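Local coordinates for protein ribulose-1,5-bisphosphate carboxylase/oxygenase large subunit (Rhodopseudomonas palustris, PDB 3QFW) that probably binds magnesium and acts on a sugar-phosphate-like substrate, as a Rubisco-like relative of the carboxylase that fixes carbon dioxide onto ribulose bisphosphate, at residues R180-G185 against R220-G225. Numbering follows the deposited sequence.
Sequences RAAAVG and RDEGIG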
ATOM      1  N   ARG B 180      19.657 -13.612 -11.757  1.00 39.13           N
ATOM      2  CA  ARG B 180      19.181 -12.696 -12.805  1.00 38.00           C
ATOM      3  C   ARG B 180      20.021 -11.419 -12.901  1.00 39.25           C
ATOM      4  O   ARG B 180      20.389 -10.976 -14.002  1.00 38.31           O
ATOM      5  CB  ARG B 180      17.711 -12.332 -12.573  1.00 36.21           C
ATOM      6  CG  ARG B 180      17.173 -11.274 -13.515  1.00 37.49           C
ATOM      7  CD  ARG B 180      15.670 -11.072 -13.351  1.00 37.05           C
ATOM      8  NE  ARG B 180      15.306 -10.222 -12.214  1.00 34.43           N
ATOM      9  CZ  ARG B 180      14.824 -10.676 -11.062  1.00 35.24           C
ATOM     10  NH1 ARG B 180      14.666 -11.981 -10.876  1.00 32.76           N
ATOM     11  NH2 ARG B 180      14.505  -9.830 -10.089  1.00 32.57           N
ATOM     12  N   ALA B 181      20.307 -10.816 -11.753  1.00 41.39           N
ATOM     13  CA  ALA B 181      21.079  -9.579 -11.732  1.00 39.07           C
ATOM     14  C   ALA B 181      22.455  -9.814 -12.343  1.00 39.55           C
ATOM     15  O   ALA B 181      22.976  -8.974 -13.078  1.00 39.89           O
ATOM     16  CB  ALA B 181      21.200  -9.051 -10.312  1.00 40.76           C
ATOM     17  N   ALA B 182      23.041 -10.969 -12.048  1.00 39.01           N
ATOM     18  CA  ALA B 182      24.365 -11.290 -12.571  1.00 39.29           C
ATOM     19  C   ALA B 182      24.319 -11.451 -14.086  1.00 43.03           C
ATOM     20  O   ALA B 182      25.004 -10.737 -14.818  1.00 44.64           O
ATOM     21  CB  ALA B 182      24.917 -12.540 -11.913  1.00 41.76           C
ATOM     22  N   ALA B 183      23.494 -12.383 -14.547  1.00 42.33           N
ATOM     23  CA  ALA B 183      23.359 -12.666 -15.973  1.00 41.47           C
ATOM     24  C   ALA B 183      23.017 -11.418 -16.784  1.00 41.12           C
ATOM     25  O   ALA B 183      23.579 -11.197 -17.860  1.00 41.33           O
ATOM     26  CB  ALA B 183      22.309 -13.761 -16.200  1.00 40.57           C
ATOM     27  N   VAL B 184      22.098 -10.603 -16.272  1.00 35.66           N
ATOM     28  CA  VAL B 184      21.659  -9.418 -17.003  1.00 40.07           C
ATOM     29  C   VAL B 184      22.684  -8.292 -16.946  1.00 37.95           C
ATOM     30  O   VAL B 184      23.025  -7.691 -17.972  1.00 41.50           O
ATOM     31  CB  VAL B 184      20.307  -8.888 -16.486  1.00 37.21           C
ATOM     32  CG1 VAL B 184      20.002  -7.535 -17.131  1.00 36.54           C
ATOM     33  CG2 VAL B 184      19.204  -9.894 -16.783  1.00 34.80           C
ATOM     34  N   GLY B 185      23.167  -8.003 -15.743  1.00 40.10           N
ATOM     35  CA  GLY B 185      24.140  -6.942 -15.555  1.00 39.55           C
ATOM     36  C   GLY B 185      25.379  -7.181 -16.391  1.00 42.01           C
ATOM     37  O   GLY B 185      25.919  -6.255 -16.990  1.00 41.60           O
ATOM     38  N   ARG B 220      24.945  -3.796  -5.868  1.00 44.60           N
ATOM     39  CA  ARG B 220      26.205  -3.109  -5.644  1.00 47.19           C
ATOM     40  C   ARG B 220      27.397  -4.011  -5.957  1.00 46.05           C
ATOM     41  O   ARG B 220      28.372  -3.569  -6.559  1.00 42.62           O
ATOM     42  CB  ARG B 220      26.275  -2.581  -4.206  1.00 45.08           C
ATOM     43  CG  ARG B 220      25.060  -1.741  -3.809  1.00 48.89           C
ATOM     44  CD  ARG B 220      25.293  -0.937  -2.531  1.00 53.44           C
ATOM     45  NE  ARG B 220      26.141   0.231  -2.769  1.00 55.98           N
ATOM     46  CZ  ARG B 220      27.273   0.484  -2.115  1.00 58.24           C
ATOM     47  NH1 ARG B 220      27.694  -0.351  -1.175  1.00 54.49           N
ATOM     48  NH2 ARG B 220      27.986   1.570  -2.403  1.00 50.73           N
ATOM     49  N   ASP B 221      27.317  -5.274  -5.551  1.00 49.16           N
ATOM     50  CA  ASP B 221      28.403  -6.218  -5.806  1.00 48.41           C
ATOM     51  C   ASP B 221      28.591  -6.503  -7.295  1.00 46.45           C
ATOM     52  O   ASP B 221      29.705  -6.759  -7.752  1.00 44.45           O
ATOM     53  CB  ASP B 221      28.182  -7.521  -5.034  1.00 43.69           C
ATOM     54  CG  ASP B 221      28.280  -7.329  -3.539  1.00 51.68           C
ATOM     55  OD1 ASP B 221      28.897  -6.326  -3.113  1.00 50.60           O
ATOM     56  OD2 ASP B 221      27.739  -8.177  -2.789  1.00 52.32           O
ATOM     57  N   GLU B 222      27.497  -6.455  -8.048  1.00 43.51           N
ATOM     58  CA  GLU B 222      27.539  -6.729  -9.477  1.00 43.83           C
ATOM     59  C   GLU B 222      27.895  -5.488 -10.297  1.00 42.65           C
ATOM     60  O   GLU B 222      28.080  -5.574 -11.508  1.00 49.40           O
ATOM     61  CB  GLU B 222      26.208  -7.315  -9.948  1.00 44.11           C
ATOM     62  CG  GLU B 222      25.917  -8.703  -9.396  1.00 44.44           C
ATOM     63  CD  GLU B 222      26.950  -9.725  -9.827  1.00 49.05           C
ATOM     64  OE1 GLU B 222      27.561  -9.539 -10.904  1.00 51.47           O
ATOM     65  OE2 GLU B 222      27.154 -10.712  -9.091  1.00 49.47           O
ATOM     66  N   GLY B 223      27.990  -4.342  -9.629  1.00 44.33           N
ATOM     67  CA  GLY B 223      28.335  -3.096 -10.291  1.00 40.45           C
ATOM     68  C   GLY B 223      27.197  -2.554 -11.139  1.00 43.45           C
ATOM     69  O   GLY B 223      27.423  -1.800 -12.089  1.00 43.05           O
ATOM     70  N   ILE B 224      25.972  -2.949 -10.799  1.00 42.53           N
ATOM     71  CA  ILE B 224      24.779  -2.479 -11.500  1.00 39.96           C
ATOM     72  C   ILE B 224      24.445  -1.044 -11.081  1.00 33.61           C
ATOM     73  O   ILE B 224      24.614  -0.675  -9.921  1.00 36.77           O
ATOM     74  CB  ILE B 224      23.577  -3.423 -11.234  1.00 41.30           C
ATOM     75  CG1 ILE B 224      23.841  -4.800 -11.856  1.00 43.27           C
ATOM     76  CG2 ILE B 224      22.289  -2.835 -11.797  1.00 36.03           C
ATOM     77  CD1 ILE B 224      22.940  -5.918 -11.318  1.00 38.85           C
ATOM     78  N   GLY B 225      23.967  -0.235 -12.019  1.00 36.89           N
ATOM     79  CA  GLY B 225      23.833   1.189 -11.765  1.00 35.03           C
ATOM     80  C   GLY B 225      22.437   1.721 -11.491  1.00 33.04           C
ATOM     81  O   GLY B 225      22.267   2.918 -11.257  1.00 33.85           O
TER
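Ile224 drives the end of its side chain against the face of helix 177-195 formed by Ala181 and Gly185. Its CD1 lies 3.7 Å from Ala181 CB, methyl against methyl. The same CD1 covers Ala181 O at 3.5 Å, yet that carbonyl keeps its helical hydrogen bond from Gly185 N (2.8 Å). The branch reaches across because CG1 stands anti to the carbonyl carbon (chi1 -66°) and the chain then runs on extended to CD1 (chi2 163°). Small residues suit the receiving face: Gly185 has no CB to block the shank of the isoleucine, and its CA comes within 4.3 Å of Ile224 CG1. Nearer the surface, Glu222 covers Ala182 differently. Its chain bends at chi2 (-62°) and lays the carboxylate alongside the alanine, with OE1 4.0 Å from Ala182 CA and OE2 equally far from Ala182 CB. Glutamate suits this exposed position, and the lone methyl of Ala182 lets its carboxylate approach. These are van der Waals approaches, and no hydrogen bond joins the two segments. Between the apolar and the charged contact, Gly223 adopts a positive phi, which favours glycine, in a Schellman motif that ends helix 209-222. After that turn Ile224 also touches Ile219, Tyr201 and Pro203, while Val218 and Ile219 lie on Ala181. Gly225 then hydrogen-bonds through its backbone with Val250, just before strand 226-229. Two neighbouring outer helices are thus packed together at a helix-to-strand turn of the alpha/beta (TIM) barrel that forms the catalytic domain of the Rubisco family.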